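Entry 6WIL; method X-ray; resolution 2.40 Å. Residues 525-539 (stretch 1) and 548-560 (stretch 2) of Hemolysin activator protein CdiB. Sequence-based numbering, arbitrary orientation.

Stretch 1 (525-539) TYQNSFYLDAFTGRG
Stretch 2 (548-560) KDWVTGFSINLSY

How are the two stretches laid against each other? The two stretches run antiparallel as neighbouring strands, their axes at 177° and 4.6 Å apart at closest approach, both in extended conformation (phi near -130°, psi near 135°). CA atoms pair Arg538 with Trp550, Thr536 with Thr552, Ala534 with Phe554 and Leu532 with Ile556. The contact buries 1126 Å².

What happens where stretch 2 enters the sheet? Lys548 turns with phi/psi 59/41, its CG 3.5 Å from Gly539 O. Trp550 (m, chi2 86°) then lies against Arg538 (p, t, m), whose CB sits 4.1 Å from the centroid of the six-membered ring of Trp550, over its face; an aliphatic stem suits such a flat surface. Val551 exchanges hydrogen bonds with Gly537, Val551 N to Gly537 O at 2.9 Å and Gly537 N to Val551 O at 2.8 Å.

Why is glycine suited to position 553? The ring of Phe535 (p, chi2 -90°) folds over it, with Gly553 CA 4.0 Å from the ring centroid; an ideal CB on Gly553 would come 2.2 Å from Phe535 CE1, a clash. The backbones still pair, Phe535 N to Gly553 O at 2.9 Å and Gly553 N to Phe535 O at 2.8 Å. On the face bearing Trp550, Phe554 CD2 (Phe554 m, chi2 88°) meets Ala534 CB at 3.7 Å.

How does the ladder finish? Ser555 N reaches Asp533 O at 2.7 Å and Asp533 N reaches Ser555 O at 2.8 Å; Asn557 N bonds Tyr531 O at 2.9 Å, and Tyr531 N bonds Asn557 O at 3.0 Å. Between these pairs, Ile556 CD1 (Ile556 m, m) packs 3.6 Å from Leu532 CG (Leu532 t, t). Leu558 (t, p) places CD1 over the face of the Phe530 ring, 3.8 Å from its centroid, a branched apolar chain against an aromatic one on the surface.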

# COMPACT_ATOMS: atom_id res chain seq x y z
N THR A 525 -6.70 20.70 -10.94
CA THR A 525 -5.87 21.06 -12.08
C THR A 525 -4.41 21.18 -11.65
O THR A 525 -4.11 21.49 -10.50
CB THR A 525 -6.34 22.37 -12.73
OG1 THR A 525 -5.53 22.66 -13.88
CG2 THR A 525 -6.25 23.53 -11.74
N TYR A 526 -3.51 20.91 -12.60
CA TYR A 526 -2.07 20.96 -12.38
C TYR A 526 -1.45 21.87 -13.43
O TYR A 526 -1.53 21.58 -14.63
CB TYR A 526 -1.46 19.56 -12.45
CG TYR A 526 -0.01 19.47 -12.04
CD1 TYR A 526 1.01 19.70 -12.95
CD2 TYR A 526 0.35 19.15 -10.73
CE1 TYR A 526 2.35 19.62 -12.58
CE2 TYR A 526 1.68 19.06 -10.34
CZ TYR A 526 2.67 19.30 -11.27
OH TYR A 526 3.99 19.22 -10.90
N GLN A 527 -0.84 22.97 -12.99
CA GLN A 527 -0.24 23.95 -13.89
C GLN A 527 1.24 24.10 -13.53
O GLN A 527 1.60 24.99 -12.76
CB GLN A 527 -0.96 25.30 -13.83
CG GLN A 527 -2.49 25.23 -13.87
CD GLN A 527 -3.06 25.10 -15.27
OE1 GLN A 527 -2.33 25.04 -16.27
NE2 GLN A 527 -4.38 25.06 -15.36
N ASN A 528 2.08 23.23 -14.10
CA ASN A 528 3.53 23.38 -14.03
C ASN A 528 4.00 23.54 -12.58
O ASN A 528 4.47 24.59 -12.16
CB ASN A 528 3.97 24.56 -14.91
CG ASN A 528 3.51 24.41 -16.35
OD1 ASN A 528 2.48 23.81 -16.63
ND2 ASN A 528 4.31 24.94 -17.27
N SER A 529 3.85 22.45 -11.82
CA SER A 529 4.21 22.34 -10.40
C SER A 529 3.24 23.13 -9.52
O SER A 529 3.59 23.54 -8.41
CB SER A 529 5.64 22.77 -10.13
OG SER A 529 5.76 24.18 -10.08
N PHE A 530 2.01 23.37 -9.98
CA PHE A 530 1.00 23.98 -9.11
C PHE A 530 -0.29 23.18 -9.20
O PHE A 530 -0.80 22.92 -10.30
CB PHE A 530 0.74 25.45 -9.48
CG PHE A 530 1.51 26.46 -8.63
CD1 PHE A 530 1.34 26.56 -7.26
CD2 PHE A 530 2.38 27.35 -9.25
CE1 PHE A 530 2.03 27.52 -6.50
CE2 PHE A 530 3.09 28.30 -8.50
CZ PHE A 530 2.91 28.39 -7.14
N TYR A 531 -0.81 22.78 -8.04
CA TYR A 531 -1.97 21.90 -7.96
C TYR A 531 -3.09 22.56 -7.18
O TYR A 531 -2.89 22.99 -6.04
CB TYR A 531 -1.60 20.56 -7.32
CG TYR A 531 -2.76 19.63 -7.22
CD1 TYR A 531 -3.38 19.14 -8.36
CD2 TYR A 531 -3.25 19.23 -5.98
CE1 TYR A 531 -4.46 18.28 -8.27
CE2 TYR A 531 -4.32 18.38 -5.89
CZ TYR A 531 -4.93 17.90 -7.03
OH TYR A 531 -6.00 17.04 -6.94
N LEU A 532 -4.27 22.63 -7.79
CA LEU A 532 -5.45 23.21 -7.20
C LEU A 532 -6.51 22.14 -7.03
O LEU A 532 -6.68 21.28 -7.90
CB LEU A 532 -5.98 24.36 -8.06
CG LEU A 532 -6.94 25.38 -7.43
CD1 LEU A 532 -6.83 26.71 -8.15
CD2 LEU A 532 -8.38 24.88 -7.46
N ASP A 533 -7.21 22.18 -5.90
CA ASP A 533 -8.33 21.28 -5.64
C ASP A 533 -9.41 22.09 -4.93
O ASP A 533 -9.23 22.48 -3.77
CB ASP A 533 -7.90 20.07 -4.80
CG ASP A 533 -8.94 18.96 -4.80
OD1 ASP A 533 -10.14 19.24 -4.98
OD2 ASP A 533 -8.55 17.79 -4.62
N ALA A 534 -10.51 22.34 -5.63
CA ALA A 534 -11.62 23.12 -5.09
C ALA A 534 -12.90 22.30 -5.20
O ALA A 534 -13.15 21.67 -6.23
CB ALA A 534 -11.78 24.45 -5.82
N PHE A 535 -13.70 22.33 -4.14
CA PHE A 535 -14.97 21.62 -4.15
C PHE A 535 -16.00 22.40 -3.35
O PHE A 535 -15.67 23.10 -2.39
CB PHE A 535 -14.84 20.20 -3.58
CG PHE A 535 -14.60 20.15 -2.09
CD1 PHE A 535 -13.32 20.17 -1.58
CD2 PHE A 535 -15.67 20.08 -1.21
CE1 PHE A 535 -13.10 20.12 -0.22
CE2 PHE A 535 -15.45 20.04 0.16
CZ PHE A 535 -14.17 20.06 0.65
N THR A 536 -17.25 22.27 -3.77
CA THR A 536 -18.39 22.71 -2.98
C THR A 536 -19.30 21.51 -2.74
O THR A 536 -19.54 20.70 -3.65
CB THR A 536 -19.17 23.84 -3.68
OG1 THR A 536 -20.43 24.02 -3.03
CG2 THR A 536 -19.38 23.52 -5.15
N GLY A 537 -19.78 21.37 -1.50
CA GLY A 537 -20.55 20.21 -1.11
C GLY A 537 -21.68 20.57 -0.18
O GLY A 537 -21.85 21.73 0.22
N ARG A 538 -22.47 19.56 0.17
CA ARG A 538 -23.57 19.72 1.11
C ARG A 538 -23.89 18.37 1.73
O ARG A 538 -23.63 17.32 1.14
CB ARG A 538 -24.81 20.31 0.43
CG ARG A 538 -25.62 19.29 -0.37
CD ARG A 538 -26.88 19.92 -0.95
NE ARG A 538 -27.50 20.87 -0.02
CZ ARG A 538 -28.29 20.53 0.99
NH1 ARG A 538 -28.80 21.47 1.77
NH2 ARG A 538 -28.58 19.25 1.21
N GLY A 539 -24.47 18.41 2.93
CA GLY A 539 -24.95 17.20 3.57
C GLY A 539 -26.34 16.86 3.07
O GLY A 539 -27.23 17.71 3.04
N LYS A 548 -26.43 20.00 7.96
CA LYS A 548 -26.63 19.81 6.51
C LYS A 548 -26.48 21.13 5.75
O LYS A 548 -27.23 21.42 4.82
CB LYS A 548 -27.98 19.15 6.20
CG LYS A 548 -28.01 17.65 6.44
CD LYS A 548 -29.31 17.02 5.96
CE LYS A 548 -30.50 17.60 6.71
NZ LYS A 548 -30.25 17.60 8.18
N ASP A 549 -25.48 21.91 6.14
CA ASP A 549 -25.22 23.20 5.53
C ASP A 549 -24.36 23.02 4.28
O ASP A 549 -23.92 21.92 3.95
CB ASP A 549 -24.57 24.14 6.54
CG ASP A 549 -24.97 25.59 6.35
OD1 ASP A 549 -26.18 25.85 6.18
OD2 ASP A 549 -24.08 26.46 6.38
N TRP A 550 -24.11 24.12 3.57
CA TRP A 550 -23.22 24.10 2.42
C TRP A 550 -21.78 24.32 2.87
O TRP A 550 -21.51 25.16 3.73
CB TRP A 550 -23.61 25.18 1.41
CG TRP A 550 -24.83 24.85 0.61
CD1 TRP A 550 -26.13 25.08 0.97
CD2 TRP A 550 -24.88 24.24 -0.68
NE1 TRP A 550 -26.98 24.64 -0.02
CE2 TRP A 550 -26.23 24.12 -1.04
CE3 TRP A 550 -23.90 23.78 -1.57
CZ2 TRP A 550 -26.64 23.56 -2.25
CZ3 TRP A 550 -24.30 23.22 -2.77
CH2 TRP A 550 -25.66 23.12 -3.10
N VAL A 551 -20.87 23.54 2.29
CA VAL A 551 -19.46 23.62 2.63
C VAL A 551 -18.64 23.84 1.37
O VAL A 551 -19.03 23.44 0.27
CB VAL A 551 -18.97 22.35 3.38
CG1 VAL A 551 -19.68 22.22 4.72
CG2 VAL A 551 -19.19 21.12 2.52
N THR A 552 -17.49 24.49 1.54
CA THR A 552 -16.55 24.72 0.46
C THR A 552 -15.15 24.30 0.90
O THR A 552 -14.86 24.23 2.10
CB THR A 552 -16.54 26.19 -0.00
OG1 THR A 552 -16.69 27.05 1.14
CG2 THR A 552 -17.66 26.45 -0.99
N GLY A 553 -14.30 24.01 -0.07
CA GLY A 553 -12.92 23.67 0.21
C GLY A 553 -12.00 24.05 -0.92
O GLY A 553 -12.28 23.77 -2.09
N PHE A 554 -10.88 24.70 -0.59
CA PHE A 554 -9.90 25.14 -1.57
C PHE A 554 -8.53 24.67 -1.12
O PHE A 554 -8.09 25.00 -0.01
CB PHE A 554 -9.91 26.67 -1.74
CG PHE A 554 -11.24 27.22 -2.19
CD1 PHE A 554 -12.22 27.56 -1.27
CD2 PHE A 554 -11.51 27.41 -3.54
CE1 PHE A 554 -13.44 28.07 -1.68
CE2 PHE A 554 -12.72 27.92 -3.96
CZ PHE A 554 -13.69 28.25 -3.03
N SER A 555 -7.86 23.89 -1.96
CA SER A 555 -6.53 23.37 -1.67
C SER A 555 -5.56 23.81 -2.75
O SER A 555 -5.86 23.71 -3.95
CB SER A 555 -6.53 21.85 -1.55
OG SER A 555 -7.34 21.43 -0.47
N ILE A 556 -4.39 24.31 -2.34
CA ILE A 556 -3.33 24.73 -3.25
C ILE A 556 -2.03 24.10 -2.77
O ILE A 556 -1.68 24.23 -1.59
CB ILE A 556 -3.20 26.26 -3.30
CG1 ILE A 556 -4.35 26.88 -4.10
CG2 ILE A 556 -1.87 26.66 -3.90
CD1 ILE A 556 -4.18 26.75 -5.59
N ASN A 557 -1.32 23.43 -3.67
CA ASN A 557 -0.02 22.84 -3.35
C ASN A 557 1.01 23.25 -4.40
O ASN A 557 0.67 23.49 -5.56
CB ASN A 557 -0.12 21.31 -3.25
CG ASN A 557 1.18 20.68 -2.81
OD1 ASN A 557 2.03 20.35 -3.64
ND2 ASN A 557 1.34 20.50 -1.51
N LEU A 558 2.26 23.36 -3.97
CA LEU A 558 3.40 23.64 -4.85
C LEU A 558 4.53 22.68 -4.53
O LEU A 558 5.03 22.68 -3.40
CB LEU A 558 3.88 25.10 -4.71
CG LEU A 558 5.23 25.60 -5.25
CD1 LEU A 558 5.38 25.58 -6.80
CD2 LEU A 558 5.61 26.99 -4.57
N SER A 559 4.92 21.87 -5.50
CA SER A 559 6.06 20.97 -5.35
C SER A 559 7.22 21.47 -6.19
O SER A 559 7.02 21.99 -7.29
CB SER A 559 5.69 19.53 -5.75
OG SER A 559 5.19 19.49 -7.08
N TYR A 560 8.44 21.34 -5.66
CA TYR A 560 9.64 21.73 -6.38
C TYR A 560 10.88 21.10 -5.76
O TYR A 560 10.80 20.50 -4.68
CB TYR A 560 9.79 23.26 -6.41
CG TYR A 560 9.98 23.90 -5.06
CD1 TYR A 560 8.89 24.25 -4.28
CD2 TYR A 560 11.25 24.16 -4.57
CE1 TYR A 560 9.07 24.84 -3.04
CE2 TYR A 560 11.44 24.75 -3.33
CZ TYR A 560 10.34 25.09 -2.57
OH TYR A 560 10.51 25.67 -1.34